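Local coordinates for collagen adhesin (Staphylococcus aureus, PDB 2F68), which binds collagen as a surface adhesin, probably by wrapping around the rope-like triple helix in what has been called a collagen hug, at residues Ser149-Gly157 with Asn272-Glu280; Lys177-Asp188 with Ile240-Tyr251. All blocks are in the same frame, centred on the assembly; numbering follows the deposited sequence.

Contact 1 (Ser149-Gly157 with Asn272-Glu280); sequences SSVFYYKTG and NNSQAWYQE
The ring of Phe152 lies flat over the ring of Tyr278 in an offset stack, with planes tilted by only 16° and centroids 4.1 Å apart. The slide between them puts Phe152 CD2 above the middle of the tyrosine ring, while the two side chains run past each other in opposite directions. Phe152 reaches this place because its CG stands anti to the backbone N (chi1 -176°). Glu280 follows alongside, its OE2 3.4 Å from Phe152 CB; its OE1 is hydrogen-bonded to Ser178 OG.

The neighbouring Tyr153 spans the gap. Its CD2 packs 3.7 Å from Ala276 CB, and its OH donates to Ser274 OG at 3.0 Å, reaching an oxygen that lies near the plane of the ring, at its edge. Ser274 OG is also bonded to the carbonyl of Phe291. Water 1 accepts from Tyr153 N and is hydrogen-bonded to Tyr278 OH, tying the backbone to that phenol.

Further along, Lys155 bends at its last two torsions, curling its ammonium onto Asn272. NZ gives a bond of 2.8 Å to Asn272 O, coming in well above the carbonyl plane, and a weak one of 3.3 Å to Asn272 OD1, which also pairs with Tyr258.

Strand 154-156 and residues 272-278 run nearly antiparallel, their axes 8.6 Å apart, so side chains, not backbone ladders, join them. Such layering, an aromatic end grading into a buried polar one, lies between two facing sheets in the beta sandwich of the collagen binding domain.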
loop_
_atom_site.group_PDB
_atom_site.type_symbol
_atom_site.label_atom_id
_atom_site.label_comp_id
_atom_site.label_asym_id
_atom_site.label_seq_id
_atom_site.Cartn_x
_atom_site.Cartn_y
_atom_site.Cartn_z
ATOM N N SER A 149 -3.398 18.698 15.889
ATOM C CA SER A 149 -4.824 18.668 15.585
ATOM C C SER A 149 -5.073 18.642 14.079
ATOM O O SER A 149 -4.354 19.285 13.310
ATOM C CB SER A 149 -5.532 19.868 16.218
ATOM O OG SER A 149 -6.937 19.787 16.041
ATOM N N SER A 150 -6.097 17.897 13.672
ATOM C CA SER A 150 -6.448 17.751 12.262
ATOM C C SER A 150 -7.249 18.944 11.744
ATOM O O SER A 150 -7.909 19.644 12.516
ATOM C CB SER A 150 -7.240 16.458 12.043
ATOM O OG SER A 150 -6.472 15.321 12.398
ATOM N N VAL A 151 -7.181 19.166 10.433
ATOM C CA VAL A 151 -7.988 20.190 9.765
ATOM C C VAL A 151 -9.424 19.695 9.568
ATOM O O VAL A 151 -9.731 18.538 9.872
ATOM C CB VAL A 151 -7.374 20.622 8.401
ATOM C CG1 VAL A 151 -6.096 21.426 8.616
ATOM C CG2 VAL A 151 -7.115 19.411 7.501
ATOM N N PHE A 152 -10.296 20.570 9.069
ATOM C CA PHE A 152 -11.691 20.215 8.802
ATOM C C PHE A 152 -11.786 19.061 7.806
ATOM O O PHE A 152 -12.319 17.997 8.127
ATOM C CB PHE A 152 -12.479 21.429 8.292
ATOM C CG PHE A 152 -13.948 21.159 8.076
ATOM C CD1 PHE A 152 -14.868 21.404 9.089
ATOM C CD2 PHE A 152 -14.412 20.668 6.858
ATOM C CE1 PHE A 152 -16.226 21.163 8.896
ATOM C CE2 PHE A 152 -15.768 20.420 6.656
ATOM C CZ PHE A 152 -16.677 20.668 7.677
ATOM N N TYR A 153 -11.261 19.281 6.604
ATOM C CA TYR A 153 -11.297 18.276 5.549
ATOM C C TYR A 153 -9.933 18.081 4.894
ATOM O O TYR A 153 -9.291 19.044 4.467
ATOM C CB TYR A 153 -12.358 18.628 4.498
ATOM C CG TYR A 153 -12.324 17.754 3.260
ATOM C CD1 TYR A 153 -12.785 16.438 3.297
ATOM C CD2 TYR A 153 -11.833 18.246 2.051
ATOM C CE1 TYR A 153 -12.754 15.633 2.164
ATOM C CE2 TYR A 153 -11.798 17.448 0.910
ATOM C CZ TYR A 153 -12.260 16.143 0.975
ATOM O OH TYR A 153 -12.229 15.350 -0.148
ATOM N N TYR A 154 -9.502 16.824 4.831
ATOM C CA TYR A 154 -8.302 16.437 4.095
ATOM C C TYR A 154 -8.509 15.071 3.446
ATOM O O TYR A 154 -9.301 14.257 3.931
ATOM C CB TYR A 154 -7.065 16.435 5.006
ATOM C CG TYR A 154 -6.971 15.259 5.959
ATOM C CD1 TYR A 154 -7.621 15.282 7.192
ATOM C CD2 TYR A 154 -6.216 14.131 5.632
ATOM C CE1 TYR A 154 -7.533 14.206 8.071
ATOM C CE2 TYR A 154 -6.122 13.050 6.504
ATOM C CZ TYR A 154 -6.782 13.095 7.721
ATOM O OH TYR A 154 -6.691 12.029 8.587
ATOM N N LYS A 155 -7.793 14.827 2.353
ATOM C CA LYS A 155 -7.921 13.579 1.611
ATOM C C LYS A 155 -6.593 12.825 1.563
ATOM O O LYS A 155 -5.546 13.409 1.271
ATOM C CB LYS A 155 -8.443 13.855 0.200
ATOM C CG LYS A 155 -8.995 12.631 -0.516
ATOM C CD LYS A 155 -9.594 12.989 -1.872
ATOM C CE LYS A 155 -8.548 13.510 -2.853
ATOM N NZ LYS A 155 -7.369 12.608 -2.980
ATOM N N THR A 156 -6.651 11.527 1.854
ATOM C CA THR A 156 -5.463 10.672 1.883
ATOM C C THR A 156 -5.747 9.284 1.299
ATOM O O THR A 156 -6.904 8.915 1.089
ATOM C CB THR A 156 -4.879 10.549 3.320
ATOM O OG1 THR A 156 -3.665 9.787 3.287
ATOM C CG2 THR A 156 -5.874 9.883 4.273
ATOM N N GLY A 157 -4.684 8.526 1.038
ATOM C CA GLY A 157 -4.804 7.174 0.497
ATOM C C GLY A 157 -3.517 6.376 0.574
ATOM O O GLY A 157 -2.431 6.943 0.719
ATOM N N ASN A 272 -5.794 11.346 -7.000
ATOM C CA ASN A 272 -7.199 11.622 -6.728
ATOM C C ASN A 272 -7.360 13.084 -6.319
ATOM O O ASN A 272 -6.623 13.582 -5.464
ATOM C CB ASN A 272 -7.732 10.678 -5.644
ATOM C CG ASN A 272 -9.228 10.833 -5.398
ATOM O OD1 ASN A 272 -9.695 10.681 -4.271
ATOM N ND2 ASN A 272 -9.983 11.126 -6.451
ATOM N N ASN A 273 -8.310 13.770 -6.950
ATOM C CA ASN A 273 -8.528 15.197 -6.717
ATOM C C ASN A 273 -9.904 15.490 -6.128
ATOM O O ASN A 273 -10.879 14.814 -6.456
ATOM C CB ASN A 273 -8.334 15.988 -8.016
ATOM C CG ASN A 273 -6.928 15.852 -8.587
ATOM O OD1 ASN A 273 -5.950 15.714 -7.850
ATOM N ND2 ASN A 273 -6.824 15.899 -9.910
ATOM N N SER A 274 -9.974 16.497 -5.259
ATOM C CA SER A 274 -11.234 16.890 -4.624
ATOM C C SER A 274 -11.289 18.377 -4.274
ATOM O O SER A 274 -10.277 18.980 -3.908
ATOM C CB SER A 274 -11.500 16.045 -3.375
ATOM O OG SER A 274 -10.510 16.262 -2.385
ATOM N N GLN A 275 -12.485 18.952 -4.390
ATOM C CA GLN A 275 -12.735 20.348 -4.027
ATOM C C GLN A 275 -13.781 20.412 -2.915
ATOM O O GLN A 275 -14.733 19.628 -2.909
ATOM C CB GLN A 275 -13.202 21.156 -5.241
ATOM C CG GLN A 275 -12.185 21.260 -6.379
ATOM C CD GLN A 275 -12.214 20.063 -7.319
ATOM O OE1 GLN A 275 -13.280 19.589 -7.713
ATOM N NE2 GLN A 275 -11.034 19.576 -7.688
ATOM N N ALA A 276 -13.606 21.348 -1.986
ATOM C CA ALA A 276 -14.459 21.423 -0.798
ATOM C C ALA A 276 -15.157 22.770 -0.619
ATOM O O ALA A 276 -14.545 23.828 -0.784
ATOM C CB ALA A 276 -13.656 21.071 0.448
ATOM N N TRP A 277 -16.442 22.711 -0.275
ATOM C CA TRP A 277 -17.234 23.893 0.058
ATOM C C TRP A 277 -17.808 23.762 1.467
ATOM O O TRP A 277 -18.740 22.985 1.697
ATOM C CB TRP A 277 -18.369 24.091 -0.951
ATOM C CG TRP A 277 -17.929 24.613 -2.284
ATOM C CD1 TRP A 277 -17.905 25.918 -2.685
ATOM C CD2 TRP A 277 -17.462 23.843 -3.398
ATOM N NE1 TRP A 277 -17.447 26.009 -3.978
ATOM C CE2 TRP A 277 -17.168 24.751 -4.440
ATOM C CE3 TRP A 277 -17.260 22.472 -3.616
ATOM C CZ2 TRP A 277 -16.682 24.333 -5.684
ATOM C CZ3 TRP A 277 -16.777 22.058 -4.854
ATOM C CH2 TRP A 277 -16.493 22.988 -5.871
ATOM N N TYR A 278 -17.241 24.519 2.406
ATOM C CA TYR A 278 -17.683 24.496 3.803
ATOM C C TYR A 278 -17.352 25.787 4.551
ATOM O O TYR A 278 -16.532 26.586 4.093
ATOM C CB TYR A 278 -17.093 23.286 4.545
ATOM C CG TYR A 278 -15.582 23.286 4.652
ATOM C CD1 TYR A 278 -14.935 23.937 5.705
ATOM C CD2 TYR A 278 -14.797 22.625 3.707
ATOM C CE1 TYR A 278 -13.549 23.938 5.809
ATOM C CE2 TYR A 278 -13.408 22.619 3.803
ATOM C CZ TYR A 278 -12.792 23.277 4.855
ATOM O OH TYR A 278 -11.419 23.274 4.955
ATOM N N GLN A 279 -17.995 25.978 5.702
ATOM C CA GLN A 279 -17.690 27.094 6.596
ATOM C C GLN A 279 -17.988 26.747 8.053
ATOM O O GLN A 279 -19.152 26.661 8.456
ATOM C CB GLN A 279 -18.451 28.362 6.180
ATOM C CG GLN A 279 -18.138 29.588 7.043
ATOM C CD GLN A 279 -18.884 30.841 6.607
ATOM O OE1 GLN A 279 -19.689 30.814 5.675
ATOM N NE2 GLN A 279 -18.614 31.950 7.287
ATOM N N GLU A 280 -16.928 26.543 8.832
ATOM C CA GLU A 280 -17.047 26.383 10.279
ATOM C C GLU A 280 -17.487 27.714 10.872
ATOM O O GLU A 280 -16.922 28.759 10.538
ATOM C CB GLU A 280 -15.712 25.962 10.898
ATOM C CG GLU A 280 -15.189 24.612 10.435
ATOM C CD GLU A 280 -13.894 24.217 11.125
ATOM O OE1 GLU A 280 -13.887 24.097 12.369
ATOM O OE2 GLU A 280 -12.882 24.017 10.419
HETATM O O HOH W 1 -9.495 21.486 5.782
#

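Contact 2 (Lys177-Asp188 with Ile240-Tyr251)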
loop_
_atom_site.group_PDB
_atom_site.type_symbol
_atom_site.label_atom_id
_atom_site.label_comp_id
_atom_site.label_asym_id
_atom_site.label_seq_id
_atom_site.Cartn_x
_atom_site.Cartn_y
_atom_site.Cartn_z
ATOM N N LYS A 177 -15.449 17.446 14.560
ATOM C CA LYS A 177 -16.886 17.449 14.879
ATOM C C LYS A 177 -17.401 18.837 15.278
ATOM O O LYS A 177 -18.137 18.985 16.259
ATOM C CB LYS A 177 -17.215 16.408 15.963
ATOM C CG LYS A 177 -16.824 14.979 15.611
ATOM C CD LYS A 177 -17.015 14.047 16.800
ATOM C CE LYS A 177 -16.435 12.665 16.532
ATOM N NZ LYS A 177 -14.944 12.668 16.481
ATOM N N SER A 178 -17.006 19.847 14.506
ATOM C CA SER A 178 -17.388 21.232 14.772
ATOM C C SER A 178 -18.723 21.590 14.123
ATOM O O SER A 178 -19.140 20.956 13.150
ATOM C CB SER A 178 -16.293 22.190 14.291
ATOM O OG SER A 178 -16.065 22.051 12.899
ATOM N N TYR A 179 -19.386 22.606 14.673
ATOM C CA TYR A 179 -20.638 23.118 14.119
ATOM C C TYR A 179 -20.386 23.811 12.783
ATOM O O TYR A 179 -19.418 24.559 12.634
ATOM C CB TYR A 179 -21.310 24.083 15.105
ATOM C CG TYR A 179 -22.614 24.679 14.609
ATOM C CD1 TYR A 179 -23.825 24.012 14.793
ATOM C CD2 TYR A 179 -22.635 25.915 13.961
ATOM C CE1 TYR A 179 -25.024 24.557 14.339
ATOM C CE2 TYR A 179 -23.828 26.469 13.505
ATOM C CZ TYR A 179 -25.017 25.785 13.697
ATOM O OH TYR A 179 -26.198 26.330 13.248
ATOM N N VAL A 180 -21.267 23.554 11.819
ATOM C CA VAL A 180 -21.141 24.129 10.483
ATOM C C VAL A 180 -22.344 25.024 10.146
ATOM O O VAL A 180 -23.490 24.690 10.461
ATOM C CB VAL A 180 -20.888 23.023 9.407
ATOM C CG1 VAL A 180 -22.153 22.221 9.099
ATOM C CG2 VAL A 180 -20.291 23.619 8.142
ATOM N N SER A 181 -22.064 26.168 9.525
ATOM C CA SER A 181 -23.090 27.167 9.217
ATOM C C SER A 181 -23.788 26.928 7.877
ATOM O O SER A 181 -24.887 27.439 7.645
ATOM C CB SER A 181 -22.493 28.578 9.261
ATOM O OG SER A 181 -21.425 28.711 8.338
ATOM N N LYS A 182 -23.146 26.155 7.003
ATOM C CA LYS A 182 -23.688 25.850 5.676
ATOM C C LYS A 182 -23.544 24.370 5.314
ATOM O O LYS A 182 -22.930 23.599 6.055
ATOM C CB LYS A 182 -23.044 26.743 4.605
ATOM C CG LYS A 182 -21.518 26.669 4.533
ATOM C CD LYS A 182 -20.956 27.529 3.405
ATOM C CE LYS A 182 -21.082 26.845 2.049
ATOM N NZ LYS A 182 -20.531 27.685 0.950
ATOM N N ASP A 183 -24.118 23.983 4.175
ATOM C CA ASP A 183 -24.058 22.603 3.694
ATOM C C ASP A 183 -22.673 22.250 3.156
ATOM O O ASP A 183 -22.087 23.008 2.378
ATOM C CB ASP A 183 -25.118 22.361 2.613
ATOM C CG ASP A 183 -26.541 22.463 3.144
ATOM O OD1 ASP A 183 -26.728 22.796 4.334
ATOM O OD2 ASP A 183 -27.481 22.206 2.362
ATOM N N ILE A 184 -22.157 21.099 3.581
ATOM C CA ILE A 184 -20.838 20.629 3.156
ATOM C C ILE A 184 -20.926 19.982 1.774
ATOM O O ILE A 184 -21.709 19.050 1.563
ATOM C CB ILE A 184 -20.216 19.634 4.172
ATOM C CG1 ILE A 184 -20.312 20.183 5.602
ATOM C CG2 ILE A 184 -18.762 19.332 3.804
ATOM C CD1 ILE A 184 -20.160 19.133 6.692
ATOM N N THR A 185 -20.123 20.486 0.842
ATOM C CA THR A 185 -20.102 19.978 -0.528
ATOM C C THR A 185 -18.694 19.537 -0.927
ATOM O O THR A 185 -17.752 20.333 -0.901
ATOM C CB THR A 185 -20.636 21.028 -1.534
ATOM O OG1 THR A 185 -21.863 21.586 -1.046
ATOM C CG2 THR A 185 -20.880 20.397 -2.901
ATOM N N ILE A 186 -18.565 18.263 -1.286
ATOM C CA ILE A 186 -17.291 17.693 -1.720
ATOM C C ILE A 186 -17.419 17.155 -3.145
ATOM O O ILE A 186 -18.267 16.304 -3.421
ATOM C CB ILE A 186 -16.802 16.554 -0.770
ATOM C CG1 ILE A 186 -16.899 16.961 0.711
ATOM C CG2 ILE A 186 -15.390 16.089 -1.150
ATOM C CD1 ILE A 186 -16.008 18.130 1.139
ATOM N N LYS A 187 -16.580 17.663 -4.044
ATOM C CA LYS A 187 -16.565 17.212 -5.436
ATOM C C LYS A 187 -15.264 16.479 -5.759
ATOM O O LYS A 187 -14.236 17.103 -6.031
ATOM C CB LYS A 187 -16.784 18.386 -6.397
ATOM C CG LYS A 187 -18.199 18.948 -6.387
ATOM C CD LYS A 187 -18.380 20.010 -7.459
ATOM C CE LYS A 187 -19.784 20.590 -7.430
ATOM N NZ LYS A 187 -19.973 21.640 -8.468
ATOM N N ASP A 188 -15.325 15.148 -5.725
ATOM C CA ASP A 188 -14.153 14.301 -5.936
ATOM C C ASP A 188 -14.041 13.837 -7.388
ATOM O O ASP A 188 -15.044 13.508 -8.024
ATOM C CB ASP A 188 -14.195 13.096 -4.989
ATOM C CG ASP A 188 -12.898 12.305 -4.980
ATOM O OD1 ASP A 188 -12.655 11.536 -5.935
ATOM O OD2 ASP A 188 -12.130 12.438 -4.006
ATOM N N ILE A 240 -17.091 11.341 -7.612
ATOM C CA ILE A 240 -17.962 11.202 -6.446
ATOM C C ILE A 240 -18.312 12.582 -5.885
ATOM O O ILE A 240 -17.434 13.325 -5.442
ATOM C CB ILE A 240 -17.319 10.319 -5.339
ATOM C CG1 ILE A 240 -16.961 8.933 -5.890
ATOM C CG2 ILE A 240 -18.256 10.195 -4.134
ATOM C CD1 ILE A 240 -15.931 8.176 -5.067
ATOM N N ASP A 241 -19.600 12.917 -5.918
ATOM C CA ASP A 241 -20.084 14.193 -5.396
ATOM C C ASP A 241 -20.861 13.989 -4.099
ATOM O O ASP A 241 -21.908 13.337 -4.086
ATOM C CB ASP A 241 -20.946 14.916 -6.438
ATOM C CG ASP A 241 -20.158 15.321 -7.675
ATOM O OD1 ASP A 241 -19.022 15.824 -7.533
ATOM O OD2 ASP A 241 -20.684 15.144 -8.794
ATOM N N VAL A 242 -20.337 14.550 -3.011
ATOM C CA VAL A 242 -20.927 14.386 -1.685
ATOM C C VAL A 242 -21.552 15.694 -1.201
ATOM O O VAL A 242 -20.893 16.736 -1.172
ATOM C CB VAL A 242 -19.884 13.885 -0.647
ATOM C CG1 VAL A 242 -20.559 13.533 0.676
ATOM C CG2 VAL A 242 -19.116 12.681 -1.185
ATOM N N THR A 243 -22.829 15.626 -0.833
ATOM C CA THR A 243 -23.547 16.767 -0.273
ATOM C C THR A 243 -24.112 16.389 1.094
ATOM O O THR A 243 -24.862 15.421 1.217
ATOM C CB THR A 243 -24.688 17.239 -1.207
ATOM O OG1 THR A 243 -24.184 17.412 -2.537
ATOM C CG2 THR A 243 -25.285 18.554 -0.718
ATOM N N ILE A 244 -23.728 17.148 2.117
ATOM C CA ILE A 244 -24.203 16.919 3.482
ATOM C C ILE A 244 -24.848 18.194 4.031
ATOM O O ILE A 244 -24.199 19.244 4.071
ATOM C CB ILE A 244 -23.059 16.450 4.428
ATOM C CG1 ILE A 244 -22.324 15.237 3.842
ATOM C CG2 ILE A 244 -23.607 16.125 5.821
ATOM C CD1 ILE A 244 -20.929 15.012 4.407
ATOM N N PRO A 245 -26.131 18.112 4.441
ATOM C CA PRO A 245 -26.838 19.239 5.061
ATOM C C PRO A 245 -26.168 19.703 6.353
ATOM O O PRO A 245 -25.505 18.909 7.026
ATOM C CB PRO A 245 -28.223 18.660 5.367
ATOM C CG PRO A 245 -28.373 17.513 4.435
ATOM C CD PRO A 245 -27.004 16.931 4.318
ATOM N N GLN A 246 -26.351 20.978 6.691
ATOM C CA GLN A 246 -25.692 21.582 7.855
ATOM C C GLN A 246 -26.194 21.049 9.199
ATOM O O GLN A 246 -25.482 21.116 10.203
ATOM C CB GLN A 246 -25.783 23.115 7.806
ATOM C CG GLN A 246 -27.181 23.698 7.987
ATOM C CD GLN A 246 -27.174 25.214 8.037
ATOM O OE1 GLN A 246 -27.252 25.810 9.110
ATOM N NE2 GLN A 246 -27.065 25.846 6.873
ATOM N N GLY A 247 -27.419 20.524 9.207
ATOM C CA GLY A 247 -28.017 19.949 10.409
ATOM C C GLY A 247 -27.386 18.630 10.815
ATOM O O GLY A 247 -27.282 18.325 12.005
ATOM N N TYR A 248 -26.965 17.851 9.821
ATOM C CA TYR A 248 -26.320 16.560 10.057
ATOM C C TYR A 248 -24.798 16.649 9.954
ATOM O O TYR A 248 -24.083 15.805 10.500
ATOM C CB TYR A 248 -26.862 15.502 9.093
ATOM C CG TYR A 248 -28.345 15.241 9.240
ATOM C CD1 TYR A 248 -28.842 14.525 10.330
ATOM C CD2 TYR A 248 -29.252 15.709 8.290
ATOM C CE1 TYR A 248 -30.204 14.283 10.472
ATOM C CE2 TYR A 248 -30.619 15.472 8.422
ATOM C CZ TYR A 248 -31.086 14.758 9.515
ATOM O OH TYR A 248 -32.434 14.519 9.654
ATOM N N GLY A 249 -24.313 17.673 9.254
ATOM C CA GLY A 249 -22.880 17.924 9.117
ATOM C C GLY A 249 -22.243 18.412 10.405
ATOM O O GLY A 249 -21.066 18.150 10.662
ATOM N N SER A 250 -23.028 19.124 11.212
ATOM C CA SER A 250 -22.576 19.628 12.507
ATOM C C SER A 250 -22.473 18.509 13.540
ATOM O O SER A 250 -23.285 17.579 13.542
ATOM C CB SER A 250 -23.518 20.721 13.015
ATOM O OG SER A 250 -23.539 21.833 12.137
ATOM N N TYR A 251 -21.466 18.615 14.408
ATOM C CA TYR A 251 -21.216 17.667 15.508
ATOM C C TYR A 251 -20.960 16.222 15.052
ATOM O O TYR A 251 -21.103 15.280 15.839
ATOM C CB TYR A 251 -22.346 17.708 16.553
ATOM C CG TYR A 251 -22.837 19.096 16.912
ATOM C CD1 TYR A 251 -22.071 19.947 17.710
ATOM C CD2 TYR A 251 -24.076 19.553 16.464
ATOM C CE1 TYR A 251 -22.524 21.222 18.043
ATOM C CE2 TYR A 251 -24.538 20.826 16.791
ATOM C CZ TYR A 251 -23.756 21.653 17.581
ATOM O OH TYR A 251 -24.208 22.911 17.908
HETATM O O HOH W 2 -16.678 15.701 -9.247
#
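Gln246 turns back over the chain at Ser181-Asp183: its CB sits 3.4 Å from Lys182 O, CG passes 3.8 Å from Asp183 OD1, and CD is 3.2 Å from Ser181 O. At the tip NE2 and OE1 both approach that Ser181 O, at 2.8 and 3.2 Å, but no bond there passes on geometry. The fold-back begins at CG, between backbone N and carbonyl carbon (chi1 68°).

The backbone N does make a bond, though a bent one (135°): Gln246 N to Asp183 OD1 at 3.0 Å, from above the carboxylate plane. At the far end of helix 246-249, Ser250 OG takes a nearly straight bond from Val180 N (2.9 Å) and donates to Gln246 O. Gly249 CA touches Ile184 CD1, and Tyr179 meets Tyr251 obliquely.

Ahead of the helix, strand 239-244 pairs antiparallel with strand 184-190 by backbone bonds at Ile184-Ile244, Ile186-Val242 and Asp188-Ile240, straight in the middle pair, less so for one bond of each end pair. Ile184, Ile186, Ile240, Val242, Ile244 and Asp188 (OD1 bonded to Asn272 ND2) share one face; Thr185, Lys187, Asp241 and Thr243 the other.

Near the helix N-terminus the negative Asp183 would probably interact favourably with the helix dipole; Ser250 fixes the other end.

Overall arrangement
Contact 1 joins the two sheets of the collagen binding domain, whereas contact 2 lies largely within one of them; their centres are about 11 Å apart. Strand 184-190 is the shared neighbour, paired with 239-244 on one side and 269-278 on the other, where Trp277 N approaches Thr185 O at 2.8 Å in a probable hydrogen bond. A second probable link, of 2.8 Å, runs from Asn272 ND2 to Asp188 OD1, bringing polar groups of both contacts together beside Lys155, whose CD lies 3.4 Å from Asp188 OD2. Near the opposite end, Val180 CG2 packs 3.3 Å from Gln279 O. Along the chain, contact 2 is nested inside the loop closed by contact 1.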